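Pectate lyase/Amb allergen (Acidovorax citrulli, PDB 4HWV) probably cleaves pectate, a plant cell-wall polysaccharide, by calcium-dependent beta-elimination, as a secreted lyase of polysaccharide lyase family 1. Local coordinates at residues P191-I195 against H233-W238; I197-T201 against A480-E484; V112-A116 against K143-A147. All coordinates share one frame. Residue numbers count along the deposited sequence, not the author numbering.

Contact 1: P191-I195 against H233-W238; sequences PVANI and HASHVW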
loop_
_atom_site.group_PDB
_atom_site.type_symbol
_atom_site.label_atom_id
_atom_site.label_comp_id
_atom_site.label_asym_id
_atom_site.label_seq_id
_atom_site.Cartn_x
_atom_site.Cartn_y
_atom_site.Cartn_z
ATOM N N PRO A 191 12.944 31.645 -9.177
ATOM C CA PRO A 191 11.587 31.302 -9.598
ATOM C C PRO A 191 11.587 30.920 -11.065
ATOM O O PRO A 191 12.511 31.270 -11.811
ATOM C CB PRO A 191 10.817 32.605 -9.374
ATOM C CG PRO A 191 11.598 33.323 -8.345
ATOM C CD PRO A 191 13.027 33.025 -8.672
ATOM N N VAL A 192 10.555 30.206 -11.477
ATOM C CA VAL A 192 10.499 29.621 -12.802
ATOM C C VAL A 192 9.127 29.835 -13.427
ATOM O O VAL A 192 8.164 30.200 -12.754
ATOM C CB VAL A 192 10.770 28.086 -12.757
ATOM C CG1 VAL A 192 12.145 27.811 -12.140
ATOM C CG2 VAL A 192 9.658 27.363 -11.988
ATOM N N ALA A 193 9.030 29.562 -14.716
ATOM C CA ALA A 193 7.748 29.578 -15.397
ATOM C C ALA A 193 7.704 28.468 -16.423
ATOM O O ALA A 193 8.745 28.019 -16.917
ATOM C CB ALA A 193 7.521 30.918 -16.099
ATOM N N ASN A 194 6.483 28.053 -16.754
ATOM C CA ASN A 194 6.196 27.289 -17.970
ATOM C C ASN A 194 6.570 25.803 -17.850
ATOM O O ASN A 194 7.567 25.340 -18.421
ATOM C CB ASN A 194 6.839 27.939 -19.191
ATOM C CG ASN A 194 6.306 27.354 -20.463
ATOM O OD1 ASN A 194 5.131 26.948 -20.516
ATOM N ND2 ASN A 194 7.143 27.309 -21.510
ATOM N N ILE A 195 5.755 25.057 -17.103
ATOM C CA ILE A 195 6.039 23.656 -16.784
ATOM C C ILE A 195 4.806 22.810 -17.081
ATOM O O ILE A 195 3.680 23.208 -16.746
ATOM C CB ILE A 195 6.462 23.507 -15.305
ATOM C CG1 ILE A 195 7.844 24.141 -15.087
ATOM C CG2 ILE A 195 6.460 22.035 -14.881
ATOM C CD1 ILE A 195 8.198 24.372 -13.611
ATOM N N HIS A 233 6.988 28.813 -6.379
ATOM C CA HIS A 233 7.808 29.775 -7.136
ATOM C C HIS A 233 7.754 29.494 -8.617
ATOM O O HIS A 233 8.745 29.660 -9.316
ATOM C CB HIS A 233 9.267 29.789 -6.652
ATOM C CG HIS A 233 9.398 30.193 -5.219
ATOM N ND1 HIS A 233 9.253 31.501 -4.806
ATOM C CD2 HIS A 233 9.614 29.462 -4.095
ATOM C CE1 HIS A 233 9.376 31.559 -3.489
ATOM N NE2 HIS A 233 9.606 30.337 -3.035
ATOM N N ALA A 234 6.581 29.090 -9.089
ATOM C CA ALA A 234 6.371 28.850 -10.516
ATOM C C ALA A 234 5.081 29.477 -10.980
ATOM O O ALA A 234 4.075 29.438 -10.274
ATOM C CB ALA A 234 6.347 27.357 -10.836
ATOM N N SER A 235 5.121 30.043 -12.183
ATOM C CA SER A 235 3.945 30.563 -12.872
ATOM C C SER A 235 3.750 29.760 -14.151
ATOM O O SER A 235 4.739 29.435 -14.814
ATOM C CB SER A 235 4.173 32.024 -13.256
ATOM O OG SER A 235 3.081 32.539 -13.998
ATOM N N HIS A 236 2.499 29.487 -14.525
ATOM C CA HIS A 236 2.168 28.794 -15.792
ATOM C C HIS A 236 2.565 27.325 -15.760
ATOM O O HIS A 236 3.624 26.919 -16.255
ATOM C CB HIS A 236 2.687 29.550 -17.016
ATOM C CG HIS A 236 1.880 30.762 -17.315
ATOM N ND1 HIS A 236 2.167 31.996 -16.782
ATOM C CD2 HIS A 236 0.741 30.915 -18.024
ATOM C CE1 HIS A 236 1.273 32.874 -17.201
ATOM N NE2 HIS A 236 0.388 32.241 -17.944
ATOM N N VAL A 237 1.699 26.557 -15.107
ATOM C CA VAL A 237 1.961 25.163 -14.781
ATOM C C VAL A 237 0.724 24.354 -15.137
ATOM O O VAL A 237 -0.376 24.686 -14.687
ATOM C CB VAL A 237 2.275 24.990 -13.265
ATOM C CG1 VAL A 237 2.448 23.523 -12.917
ATOM C CG2 VAL A 237 3.527 25.787 -12.865
ATOM N N TRP A 238 0.914 23.308 -15.938
ATOM C CA TRP A 238 -0.180 22.459 -16.374
ATOM C C TRP A 238 0.115 21.023 -15.935
ATOM O O TRP A 238 1.102 20.406 -16.383
ATOM C CB TRP A 238 -0.338 22.534 -17.897
ATOM C CG TRP A 238 -1.533 21.771 -18.422
ATOM C CD1 TRP A 238 -2.774 21.664 -17.843
ATOM C CD2 TRP A 238 -1.585 20.996 -19.631
ATOM N NE1 TRP A 238 -3.594 20.892 -18.630
ATOM C CE2 TRP A 238 -2.893 20.469 -19.736
ATOM C CE3 TRP A 238 -0.650 20.703 -20.650
ATOM C CZ2 TRP A 238 -3.284 19.639 -20.796
ATOM C CZ3 TRP A 238 -1.055 19.890 -21.709
ATOM C CH2 TRP A 238 -2.345 19.356 -21.761
#

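Contact 2: I197-T201 against A480-E484; sequences IRNIT and AGKLE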
loop_
_atom_site.group_PDB
_atom_site.type_symbol
_atom_site.label_atom_id
_atom_site.label_comp_id
_atom_site.label_asym_id
_atom_site.label_seq_id
_atom_site.Cartn_x
_atom_site.Cartn_y
_atom_site.Cartn_z
ATOM N N ILE A 197 3.374 18.722 -16.822
ATOM C CA ILE A 197 3.612 17.413 -16.218
ATOM C C ILE A 197 2.434 16.521 -16.589
ATOM O O ILE A 197 1.294 16.856 -16.257
ATOM C CB ILE A 197 3.740 17.527 -14.657
ATOM C CG1 ILE A 197 4.927 18.439 -14.288
ATOM C CG2 ILE A 197 3.881 16.160 -14.016
ATOM C CD1 ILE A 197 5.016 18.784 -12.820
ATOM N N ARG A 198 2.685 15.419 -17.307
ATOM C CA ARG A 198 1.600 14.554 -17.788
ATOM C C ARG A 198 1.955 13.077 -17.732
ATOM O O ARG A 198 3.106 12.691 -17.895
ATOM C CB ARG A 198 1.236 14.854 -19.253
ATOM C CG ARG A 198 1.032 16.322 -19.548
ATOM C CD ARG A 198 0.683 16.525 -21.004
ATOM N NE ARG A 198 -0.712 16.192 -21.299
ATOM C CZ ARG A 198 -1.213 16.161 -22.525
ATOM N NH1 ARG A 198 -0.414 16.321 -23.582
ATOM N NH2 ARG A 198 -2.509 15.949 -22.693
ATOM N N ASN A 199 0.922 12.253 -17.539
ATOM C CA ASN A 199 1.004 10.816 -17.730
ATOM C C ASN A 199 1.939 10.090 -16.774
ATOM O O ASN A 199 2.482 9.049 -17.129
ATOM C CB ASN A 199 1.354 10.462 -19.179
ATOM C CG ASN A 199 0.961 9.037 -19.525
ATOM O OD1 ASN A 199 -0.093 8.569 -19.089
ATOM N ND2 ASN A 199 1.791 8.344 -20.316
ATOM N N ILE A 200 2.062 10.597 -15.543
ATOM C CA ILE A 200 2.925 9.982 -14.531
ATOM C C ILE A 200 2.059 9.588 -13.340
ATOM O O ILE A 200 1.107 10.296 -12.970
ATOM C CB ILE A 200 4.022 10.978 -14.084
ATOM C CG1 ILE A 200 4.935 11.283 -15.268
ATOM C CG2 ILE A 200 4.837 10.447 -12.890
ATOM C CD1 ILE A 200 5.703 12.580 -15.133
ATOM N N THR A 201 2.373 8.438 -12.752
ATOM C CA THR A 201 1.785 8.054 -11.467
ATOM C C THR A 201 2.760 8.422 -10.349
ATOM O O THR A 201 3.866 7.884 -10.288
ATOM C CB THR A 201 1.457 6.556 -11.455
ATOM O OG1 THR A 201 0.414 6.334 -12.397
ATOM C CG2 THR A 201 0.960 6.093 -10.087
ATOM N N ALA A 480 -3.200 8.872 -15.109
ATOM C CA ALA A 480 -2.118 8.316 -15.902
ATOM C C ALA A 480 -2.563 7.057 -16.643
ATOM O O ALA A 480 -3.546 6.405 -16.265
ATOM C CB ALA A 480 -0.918 8.004 -14.990
ATOM N N GLY A 481 -1.828 6.707 -17.692
ATOM C CA GLY A 481 -2.104 5.469 -18.405
ATOM C C GLY A 481 -3.263 5.569 -19.386
ATOM O O GLY A 481 -3.770 4.540 -19.821
ATOM N N LYS A 482 -3.663 6.793 -19.748
ATOM C CA LYS A 482 -4.793 7.009 -20.641
ATOM C C LYS A 482 -4.366 7.651 -21.968
ATOM O O LYS A 482 -4.847 7.280 -23.035
ATOM C CB LYS A 482 -5.828 7.900 -19.947
ATOM C CG LYS A 482 -6.380 7.349 -18.654
ATOM C CD LYS A 482 -7.246 6.111 -18.897
ATOM C CE LYS A 482 -7.830 5.595 -17.597
ATOM N NZ LYS A 482 -8.616 4.365 -17.802
ATOM N N LEU A 483 -3.450 8.609 -21.908
ATOM C CA LEU A 483 -2.987 9.326 -23.097
ATOM C C LEU A 483 -2.201 8.471 -24.073
ATOM O O LEU A 483 -2.180 8.761 -25.284
ATOM C CB LEU A 483 -2.112 10.510 -22.689
ATOM C CG LEU A 483 -2.850 11.694 -22.055
ATOM C CD1 LEU A 483 -1.840 12.703 -21.546
ATOM C CD2 LEU A 483 -3.769 12.362 -23.087
ATOM N N GLU A 484 -1.500 7.466 -23.546
ATOM C CA GLU A 484 -0.668 6.601 -24.375
ATOM C C GLU A 484 -1.023 5.143 -24.168
ATOM O O GLU A 484 -1.470 4.746 -23.084
ATOM C CB GLU A 484 0.823 6.801 -24.049
ATOM C CG GLU A 484 1.368 8.168 -24.407
ATOM C CD GLU A 484 2.888 8.267 -24.282
ATOM O OE1 GLU A 484 3.536 7.342 -23.728
ATOM O OE2 GLU A 484 3.437 9.273 -24.761
HETATM O O HOH W 1 -2.707 9.499 -19.197
#

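Contact 3: V112-A116 against K143-A147; sequences VHGYA and KPEDA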
loop_
_atom_site.group_PDB
_atom_site.type_symbol
_atom_site.label_atom_id
_atom_site.label_comp_id
_atom_site.label_asym_id
_atom_site.label_seq_id
_atom_site.Cartn_x
_atom_site.Cartn_y
_atom_site.Cartn_z
ATOM N N VAL A 112 27.116 14.694 15.113
ATOM C CA VAL A 112 27.101 15.714 16.151
ATOM C C VAL A 112 26.405 15.182 17.405
ATOM O O VAL A 112 26.944 15.277 18.504
ATOM C CB VAL A 112 26.408 17.008 15.679
ATOM C CG1 VAL A 112 26.236 17.987 16.838
ATOM C CG2 VAL A 112 27.197 17.640 14.549
ATOM N N HIS A 113 25.225 14.585 17.240
ATOM C CA HIS A 113 24.397 14.241 18.392
ATOM C C HIS A 113 24.562 12.814 18.904
ATOM O O HIS A 113 24.006 12.458 19.930
ATOM C CB HIS A 113 22.937 14.562 18.096
ATOM C CG HIS A 113 22.724 15.999 17.765
ATOM N ND1 HIS A 113 22.843 16.999 18.709
ATOM C CD2 HIS A 113 22.473 16.618 16.586
ATOM C CE1 HIS A 113 22.638 18.169 18.132
ATOM N NE2 HIS A 113 22.423 17.967 16.841
ATOM N N GLY A 114 25.358 12.015 18.208
ATOM C CA GLY A 114 25.782 10.726 18.718
ATOM C C GLY A 114 24.775 9.598 18.638
ATOM O O GLY A 114 24.977 8.559 19.253
ATOM N N TYR A 115 23.675 9.785 17.915
ATOM C CA TYR A 115 22.686 8.707 17.790
ATOM C C TYR A 115 23.197 7.552 16.943
ATOM O O TYR A 115 23.616 7.754 15.802
ATOM C CB TYR A 115 21.349 9.238 17.252
ATOM C CG TYR A 115 20.614 9.941 18.374
ATOM C CD1 TYR A 115 19.929 9.199 19.335
ATOM C CD2 TYR A 115 20.642 11.336 18.502
ATOM C CE1 TYR A 115 19.288 9.808 20.379
ATOM C CE2 TYR A 115 20.011 11.956 19.559
ATOM C CZ TYR A 115 19.335 11.189 20.494
ATOM O OH TYR A 115 18.712 11.813 21.539
ATOM N N ALA A 116 23.150 6.345 17.510
ATOM C CA ALA A 116 23.687 5.153 16.864
ATOM C C ALA A 116 22.631 4.416 16.050
ATOM O O ALA A 116 22.963 3.497 15.309
ATOM C CB ALA A 116 24.284 4.213 17.893
ATOM N N LYS A 143 18.295 18.268 22.156
ATOM C CA LYS A 143 19.084 17.279 21.451
ATOM C C LYS A 143 18.283 16.332 20.535
ATOM O O LYS A 143 18.637 16.204 19.374
ATOM C CB LYS A 143 19.977 16.511 22.438
ATOM C CG LYS A 143 20.672 15.299 21.850
ATOM C CD LYS A 143 21.602 14.680 22.880
ATOM C CE LYS A 143 22.179 13.386 22.380
ATOM N NZ LYS A 143 23.117 12.839 23.399
ATOM N N PRO A 144 17.219 15.668 21.026
ATOM C CA PRO A 144 16.548 14.751 20.083
ATOM C C PRO A 144 15.908 15.503 18.911
ATOM O O PRO A 144 15.914 14.982 17.799
ATOM C CB PRO A 144 15.492 14.047 20.955
ATOM C CG PRO A 144 15.969 14.231 22.369
ATOM C CD PRO A 144 16.686 15.556 22.399
ATOM N N GLU A 145 15.376 16.695 19.145
ATOM C CA GLU A 145 14.818 17.475 18.047
ATOM C C GLU A 145 15.890 17.943 17.067
ATOM O O GLU A 145 15.700 17.887 15.855
ATOM C CB GLU A 145 13.982 18.652 18.582
ATOM C CG GLU A 145 13.617 19.691 17.515
ATOM C CD GLU A 145 12.687 19.160 16.410
ATOM O OE1 GLU A 145 12.150 18.020 16.495
ATOM O OE2 GLU A 145 12.489 19.924 15.439
ATOM N N ASP A 146 17.027 18.400 17.581
ATOM C CA ASP A 146 18.118 18.809 16.697
ATOM C C ASP A 146 18.635 17.614 15.890
ATOM O O ASP A 146 19.010 17.749 14.715
ATOM C CB ASP A 146 19.238 19.468 17.512
ATOM C CG ASP A 146 18.821 20.812 18.081
ATOM O OD1 ASP A 146 17.959 21.476 17.473
ATOM O OD2 ASP A 146 19.369 21.211 19.117
ATOM N N ALA A 147 18.666 16.435 16.514
ATOM C CA ALA A 147 19.083 15.244 15.789
ATOM C C ALA A 147 18.064 14.857 14.706
ATOM O O ALA A 147 18.444 14.563 13.560
ATOM C CB ALA A 147 19.345 14.095 16.738
HETATM O O HOH W 2 23.852 10.596 21.935
#

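Contact 1: P191-I195 against H233-W238
Val-192, Ile-195, Ala-234 and Val-237 turn their side chains to one face of the sheet. The small Ala-234 leaves room for Val-192, whose CG2 lies 3.5 Å from Ala-234 CB, and the branched Ile-195 and Val-237 meet at 4.4 Å between Ile-195 CB and Val-237 CG2. Around them the backbones pair in parallel. Val-192 straddles two partners, giving N to His-233 O (2.9 Å) and taking Ser-235 N on its O (3.1 Å); Ile-195 does the same with His-236 O (from N, 3.0 Å) and Trp-238 N (to O, 2.9 Å). Asn-194 N to Ser-235 O (3.0 Å) keeps the pairing unbroken through the corner at Ser-235 and His-236. Asn-194 and His-236 lie side by side with positive phi, which asparagine adopts readily; His-236 is held there by its bond to His-29 O and its stack on Tyr-289. At the polar edge Asn-194 bonds Thr-34 and Asn-166. These are successive coils of the right-handed parallel beta-helix, with Leu-185 of strand 182-185 packing on Ile-195, Ala-234 and Val-237.

Contact 2: I197-T201 against A480-E484
Leu-483 sets its CD1 over one face of the Arg-198 guanidinium, 3.5 Å from Arg-198 NH2. The flat, delocalised cation can carry an apolar group on its face while its nitrogens bond elsewhere: NE makes a salt bridge with Asp-240, and NH1 bonds the backbone oxygen of Asp-19. Beside this overlap, Asn-199 supplies the polar link between the two segments. Its OD1 accepts a hydrogen bond from Gly-481 N at 2.9 Å and another from water 1, at 2.8 Å between Asn-199 OD1 and the water oxygen; the same water accepts from Lys-482 N at 2.9 Å. One carbonyl oxygen thus serves two successive amides of an irregular chain, one directly and one through water. Asparagine also suits the left-handed backbone here (phi 65°), and Gly-481, at phi 80°, is a residue for which such angles cost little. Ala-480 is small enough to come close: its CB lies 3.4 Å from Thr-201 OG1 and 3.7 Å from Ile-200 O. The Glu-484 carboxylate takes the amides of the N-terminal residues Gly-16 and Ile-18 and of Gly-173, beyond strand 167-171, while Asn-199 ND2 bonds the oxygens of Gly-171 and Gly-173. In the fold, the loop following helix 470-477 lies across the end of strand 192-198 and the turn beyond it, on the outside of the beta-helix; Leu-483 also touches Asp-240 of the adjacent strand 237-240, while Ile-200 packs against Ile-178 and Leu-169 of strands 177-179 and 167-171.

Contact 3: V112-A116 against K143-A147
The apolar contact is that of Tyr-115 CD2 with Ala-147 CB, at 3.5 Å. Van der Waals contacts extend it: Tyr-115 OH, at the outer end of the ring, lies 3.7 Å from Pro-144 CG, and the methylenes of Lys-143 pass beside the ring, CE 3.8 Å from Tyr-115 CE2. Alanine is small enough to let both aromatic residues approach the helix, His-113 CB coming to 3.9 Å from Ala-147 CB. Ring also meets backbone: one face of the His-113 ring covers Lys-143 O and Ala-147 N, joined by the first-turn helical bond (2.9 Å). Between the two aromatics, Gly-114 is the first residue to leave helical angles after helix 108-111, and its positive phi (78°) costs glycine little. Polar links are indirect or external: water 2 donates to His-113 O (2.7 Å) and accepts from Lys-143 NZ (2.8 Å), and the Tyr-115 hydroxyl bonds Asp-124 of helix 118-129. The loop is therefore held to the start of helix 143-159 mainly by van der Waals packing, with one water bridge as the polar link.

How the contacts relate
Contacts 1 and 2 are neighbours on strand 192-198, their centres about 20 Å apart. They join directly: Trp-238 O lies 2.9 Å from Ile-197 N, a probable hydrogen bond, and Trp-238 CH2 packs 3.5 Å from Arg-198 CZ. The paired coils of contact 1 thus run on into the surface covered by the C-terminal segment 480-484. Contact 3 lies in a distant helical part of the chain, its centre about 38 Å from that of contact 1 and about 42 Å from that of contact 2. The bound calcium has Asp-227, Asp-278 and Asp-282 as protein ligands; in contact 1 the His-233 side chain is about 12 Å from the ion, so this contact takes no part in the metal site.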